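Local coordinates for L-lysine 6-oxidase (Marinomonas mediterranea, PDB 3WEU), which oxidises the epsilon-amino group of L-lysine with a cysteine tryptophylquinone cofactor, releasing ammonium and the hydrogen peroxide that makes this secreted enzyme antibacterial, at residues N70-L75 with Q190-V195; I83-H88 with R142-V147. All blocks are in the same frame, centred on the assembly; numbering follows the deposited sequence.

Contact 1: N70-L75 with Q190-V195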
# COMPACT_ATOMS: atom_id res chain seq x y z
N ASN A 70 31.26 -41.92 30.90
CA ASN A 70 29.88 -41.75 30.37
C ASN A 70 28.72 -41.97 31.31
O ASN A 70 27.62 -42.23 30.88
CB ASN A 70 29.68 -42.56 29.10
CG ASN A 70 30.61 -42.13 28.03
OD1 ASN A 70 30.81 -40.93 27.81
ND2 ASN A 70 31.27 -43.10 27.39
N GLU A 71 28.97 -41.79 32.59
CA GLU A 71 27.91 -41.81 33.58
C GLU A 71 27.39 -40.38 33.75
O GLU A 71 28.14 -39.43 33.73
CB GLU A 71 28.44 -42.35 34.91
CG GLU A 71 28.69 -43.86 34.86
CD GLU A 71 27.53 -44.68 35.46
OE1 GLU A 71 27.80 -45.48 36.39
OE2 GLU A 71 26.36 -44.54 35.00
N GLU A 72 26.08 -40.28 33.92
CA GLU A 72 25.43 -39.05 34.03
C GLU A 72 25.81 -38.50 35.38
O GLU A 72 25.74 -39.17 36.41
CB GLU A 72 23.91 -39.19 33.95
CG GLU A 72 23.27 -37.79 33.84
CD GLU A 72 21.73 -37.66 33.83
OE1 GLU A 72 20.99 -38.64 34.11
OE2 GLU A 72 21.30 -36.52 33.53
N LEU A 73 26.08 -37.23 35.37
CA LEU A 73 26.25 -36.44 36.61
C LEU A 73 25.04 -35.58 36.88
O LEU A 73 24.60 -34.80 36.03
CB LEU A 73 27.48 -35.56 36.49
CG LEU A 73 28.79 -36.32 36.22
CD1 LEU A 73 29.91 -35.39 35.85
CD2 LEU A 73 29.22 -37.14 37.44
N THR A 74 24.51 -35.71 38.10
CA THR A 74 23.51 -34.79 38.59
C THR A 74 23.92 -34.28 39.99
O THR A 74 24.91 -34.70 40.55
CB THR A 74 22.14 -35.44 38.70
OG1 THR A 74 22.11 -36.28 39.83
CG2 THR A 74 21.80 -36.25 37.40
N LEU A 75 23.09 -33.41 40.53
CA LEU A 75 23.29 -32.87 41.90
C LEU A 75 23.23 -33.96 42.91
O LEU A 75 23.75 -33.76 44.00
CB LEU A 75 22.24 -31.83 42.21
CG LEU A 75 22.30 -30.54 41.41
CD1 LEU A 75 21.09 -29.67 41.74
CD2 LEU A 75 23.61 -29.79 41.61
N GLN A 190 16.92 -32.48 39.74
CA GLN A 190 18.28 -32.98 39.93
C GLN A 190 19.35 -32.10 39.31
O GLN A 190 20.53 -32.50 39.23
CB GLN A 190 18.41 -34.39 39.38
CG GLN A 190 17.58 -35.41 40.16
CD GLN A 190 17.58 -36.79 39.57
OE1 GLN A 190 16.97 -37.07 38.53
NE2 GLN A 190 18.28 -37.71 40.24
N GLY A 191 18.98 -30.91 38.91
CA GLY A 191 19.98 -29.96 38.43
C GLY A 191 20.23 -29.97 36.93
O GLY A 191 21.10 -29.19 36.46
N ARG A 192 19.46 -30.76 36.16
CA ARG A 192 19.63 -30.77 34.72
C ARG A 192 19.10 -29.49 34.17
O ARG A 192 18.12 -28.91 34.69
CB ARG A 192 18.86 -31.95 34.02
CG ARG A 192 19.29 -33.34 34.46
CD ARG A 192 18.38 -34.43 33.84
NE ARG A 192 18.75 -35.72 34.33
CZ ARG A 192 18.20 -36.26 35.41
NH1 ARG A 192 17.17 -35.68 36.00
NH2 ARG A 192 18.62 -37.45 35.79
N LEU A 193 19.71 -29.04 33.06
CA LEU A 193 19.25 -27.83 32.40
C LEU A 193 18.07 -28.06 31.46
O LEU A 193 18.05 -29.06 30.73
CB LEU A 193 20.41 -27.26 31.60
CG LEU A 193 20.09 -26.10 30.66
CD1 LEU A 193 19.70 -24.88 31.40
CD2 LEU A 193 21.29 -25.74 29.73
N ILE A 194 17.13 -27.15 31.45
CA ILE A 194 16.07 -27.08 30.45
C ILE A 194 16.10 -25.74 29.86
O ILE A 194 15.99 -24.73 30.57
CB ILE A 194 14.66 -27.35 31.08
CG1 ILE A 194 14.59 -28.77 31.54
CG2 ILE A 194 13.52 -27.06 30.08
CD1 ILE A 194 13.50 -29.08 32.56
N VAL A 195 16.28 -25.65 28.55
CA VAL A 195 16.19 -24.37 27.90
C VAL A 195 14.92 -24.24 27.10
O VAL A 195 14.59 -25.12 26.32
CB VAL A 195 17.35 -24.16 26.92
CG1 VAL A 195 17.25 -22.77 26.27
CG2 VAL A 195 18.68 -24.39 27.61
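Arg192 grips the carboxylate of Glu72 side-on, in a two-pronged salt bridge that joins the short, weakly bonded strand 72-73 to the turn leading into strand 193-196; both strands pair with strand 58-66 of the curled mixed sheet in the LodA N-terminal region. NE gives the shorter prong, 2.8 Å to OE2 of Glu72, reached on the syn side of the carboxylate. NH2 sends a nearly straight bond of 3.1 Å to OE1, which lies in the guanidinium plane, although NH2 itself stands above the carboxylate plane. The two planes are 44° apart, and the two side chains cross at about a right angle. In Glu72, chi1 of -170° sets CG anti to the backbone N, and the extended chain beyond CG carries the carboxylate to the arginine. Thr74 CG2 lies over one face of the guanidinium, 3.8 Å from NH2, while Thr74 OG1 accepts from the backbone N of Asp76. At the edge between NH1 and NH2, opposite NE, Gln190 OE1 takes a bond from NH1 at 2.9 Å and a weak one from NH2. NH1 also forms a salt bridge to Asp188, so Arg192 is shared by two acidic residues, with Lys41 NZ hydrogen-bonded to the same amide oxygen. At the Gln190 end of the contact, Thr74 CB rests 3.4 Å from Gln190 O, the same carbonyl that accepts the backbone N-H of Leu75 at 3.0 Å. Gly191 turns the chain with a phi of 93°, and Leu75 CD1 packs on its bare backbone, 3.5 Å from Gly191 CA.

Contact 2: I83-H88 with R142-V147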
# COMPACT_ATOMS: atom_id res chain seq x y z
N ILE A 83 26.28 -27.80 39.79
CA ILE A 83 26.32 -27.89 38.34
C ILE A 83 25.66 -26.59 37.91
O ILE A 83 24.52 -26.38 38.19
CB ILE A 83 25.53 -29.11 37.81
CG1 ILE A 83 26.18 -30.42 38.30
CG2 ILE A 83 25.45 -29.02 36.30
CD1 ILE A 83 25.40 -31.73 37.94
N GLU A 84 26.41 -25.76 37.20
CA GLU A 84 25.94 -24.46 36.82
C GLU A 84 25.99 -24.38 35.32
O GLU A 84 27.02 -24.62 34.71
CB GLU A 84 26.80 -23.36 37.38
CG GLU A 84 26.13 -22.02 37.18
CD GLU A 84 26.83 -20.90 37.96
OE1 GLU A 84 28.06 -20.99 38.19
OE2 GLU A 84 26.11 -19.97 38.35
N TRP A 85 24.86 -24.03 34.76
CA TRP A 85 24.74 -23.96 33.33
C TRP A 85 24.64 -22.50 32.99
O TRP A 85 23.88 -21.80 33.62
CB TRP A 85 23.41 -24.66 32.94
CG TRP A 85 23.24 -26.07 33.36
CD1 TRP A 85 22.64 -26.54 34.49
CD2 TRP A 85 23.62 -27.20 32.60
NE1 TRP A 85 22.63 -27.91 34.49
CE2 TRP A 85 23.21 -28.34 33.32
CE3 TRP A 85 24.22 -27.35 31.35
CZ2 TRP A 85 23.43 -29.63 32.86
CZ3 TRP A 85 24.42 -28.60 30.89
CH2 TRP A 85 24.03 -29.75 31.63
N THR A 86 25.37 -22.06 31.97
CA THR A 86 25.32 -20.72 31.51
C THR A 86 25.00 -20.76 30.04
O THR A 86 25.71 -21.38 29.25
CB THR A 86 26.67 -20.01 31.78
OG1 THR A 86 26.84 -19.94 33.20
CG2 THR A 86 26.65 -18.68 31.26
N VAL A 87 23.89 -20.16 29.69
CA VAL A 87 23.45 -20.17 28.31
C VAL A 87 23.37 -18.78 27.77
O VAL A 87 22.71 -17.86 28.37
CB VAL A 87 22.06 -20.83 28.19
CG1 VAL A 87 21.60 -20.80 26.74
CG2 VAL A 87 22.10 -22.23 28.76
N HIS A 88 24.04 -18.58 26.65
CA HIS A 88 24.01 -17.30 26.02
C HIS A 88 23.36 -17.33 24.62
O HIS A 88 23.99 -17.72 23.65
CB HIS A 88 25.44 -16.69 25.95
CG HIS A 88 25.48 -15.24 25.52
ND1 HIS A 88 26.67 -14.52 25.45
CD2 HIS A 88 24.51 -14.41 25.09
CE1 HIS A 88 26.41 -13.30 25.02
NE2 HIS A 88 25.10 -13.18 24.85
N ARG A 142 22.58 -15.98 30.80
CA ARG A 142 21.94 -16.23 32.08
C ARG A 142 22.52 -17.52 32.56
O ARG A 142 22.94 -18.36 31.74
CB ARG A 142 20.41 -16.37 31.96
CG ARG A 142 19.60 -15.17 31.54
CD ARG A 142 19.71 -13.98 32.48
NE ARG A 142 19.07 -12.81 31.95
CZ ARG A 142 19.60 -11.98 31.05
NH1 ARG A 142 20.77 -12.23 30.53
NH2 ARG A 142 18.92 -10.96 30.61
N SER A 143 22.50 -17.72 33.88
CA SER A 143 22.96 -18.94 34.56
C SER A 143 21.88 -19.51 35.46
O SER A 143 21.03 -18.79 36.02
CB SER A 143 24.17 -18.58 35.43
OG SER A 143 25.24 -18.28 34.54
N VAL A 144 21.86 -20.82 35.55
CA VAL A 144 20.96 -21.50 36.42
C VAL A 144 21.72 -22.64 37.07
O VAL A 144 22.60 -23.23 36.48
CB VAL A 144 19.73 -21.89 35.56
CG1 VAL A 144 20.01 -23.11 34.69
CG2 VAL A 144 18.55 -22.06 36.36
N SER A 145 21.36 -22.96 38.31
CA SER A 145 21.88 -24.11 39.01
C SER A 145 20.99 -24.49 40.15
O SER A 145 20.16 -23.71 40.64
CB SER A 145 23.23 -23.82 39.58
OG SER A 145 23.16 -22.73 40.50
N GLY A 146 21.15 -25.71 40.59
CA GLY A 146 20.36 -26.17 41.74
C GLY A 146 19.06 -26.87 41.34
O GLY A 146 18.79 -27.20 40.15
N VAL A 147 18.23 -27.06 42.36
CA VAL A 147 16.97 -27.77 42.25
C VAL A 147 15.87 -26.86 41.81
O VAL A 147 15.58 -25.86 42.44
CB VAL A 147 16.63 -28.42 43.62
CG1 VAL A 147 15.30 -29.07 43.57
CG2 VAL A 147 17.74 -29.40 43.98
O HOH W 1 22.16 -27.67 38.61
O HOH W 2 23.42 -20.57 38.92
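The Trp85 indole lies beside Val144, with Ile83 CG2 3.4 Å above one face and displaced toward the rim, Leu193 CB over the opposite face, and Val144 O near the ring plane at the edge, 3.9 Å from CD1. CG of Trp85 sits anti to the carbonyl carbon (chi1 -58°); the side chain also touches Val226 and Cys228 of strand 223-232. Its NE1 hydrogen-bonds to Gly191 O. Trp85 CB meets Val144 CG1, a methyl held between the backbone N and carbonyl carbon of its own residue. Val87 and Val144 share this buried face and both touch Leu185 and Leu193. Arg142 also starts on it, but its guanidinium leads away to Leu139 O, Ser154 O and Asn157. The other face is polar. Thr86 OG1 and Ser143 OG hydrogen-bond at 2.7 Å across a non-hydrogen-bonded pair. Farther on, a water donates to Glu84 OE2 at 2.8 Å and also bonds Ser145 OG, bridging the two side chains. A second water receives the Gly146 N-H and donates to Ile83 O at 2.7 Å, continuing the strand link where direct backbone bonds have ended. The backbones join through two hydrogen-bonded pairs, Trp85 with Val144 and Val87 with Arg142, each with reciprocal N-H to O bonds; Trp85 N reaches Val144 O at 3.0 Å, almost straight. With 157° between strand directions, this is a twisted antiparallel pair of the curled mixed sheet, one face buried and largely apolar, the other polar and partly exposed, consistent with this region's E-set relationship.

From the N terminus, the chain passes through strand 72-73 and, after a short connection, enters strand 80-91. Contact 2 closes the inner loop when strand 137-145 returns antiparallel to 83-88. The chain then runs through strands 150-154 and 181-187 before residues 190-195 come back to 70-75, so contact 1 closes a longer loop that encloses the whole of contact 2; the two do not cross. Their centres lie about 11 Å apart, and they meet directly: Ile83 CD1 packs 3.6 Å from Thr74 C, and Leu75 CD1 lies close to the backbone of Gly146. Contact 1 joins strands 72-73 and 193-196, contact 2 strands 80-91 and 137-145, all within one curled mixed sheet.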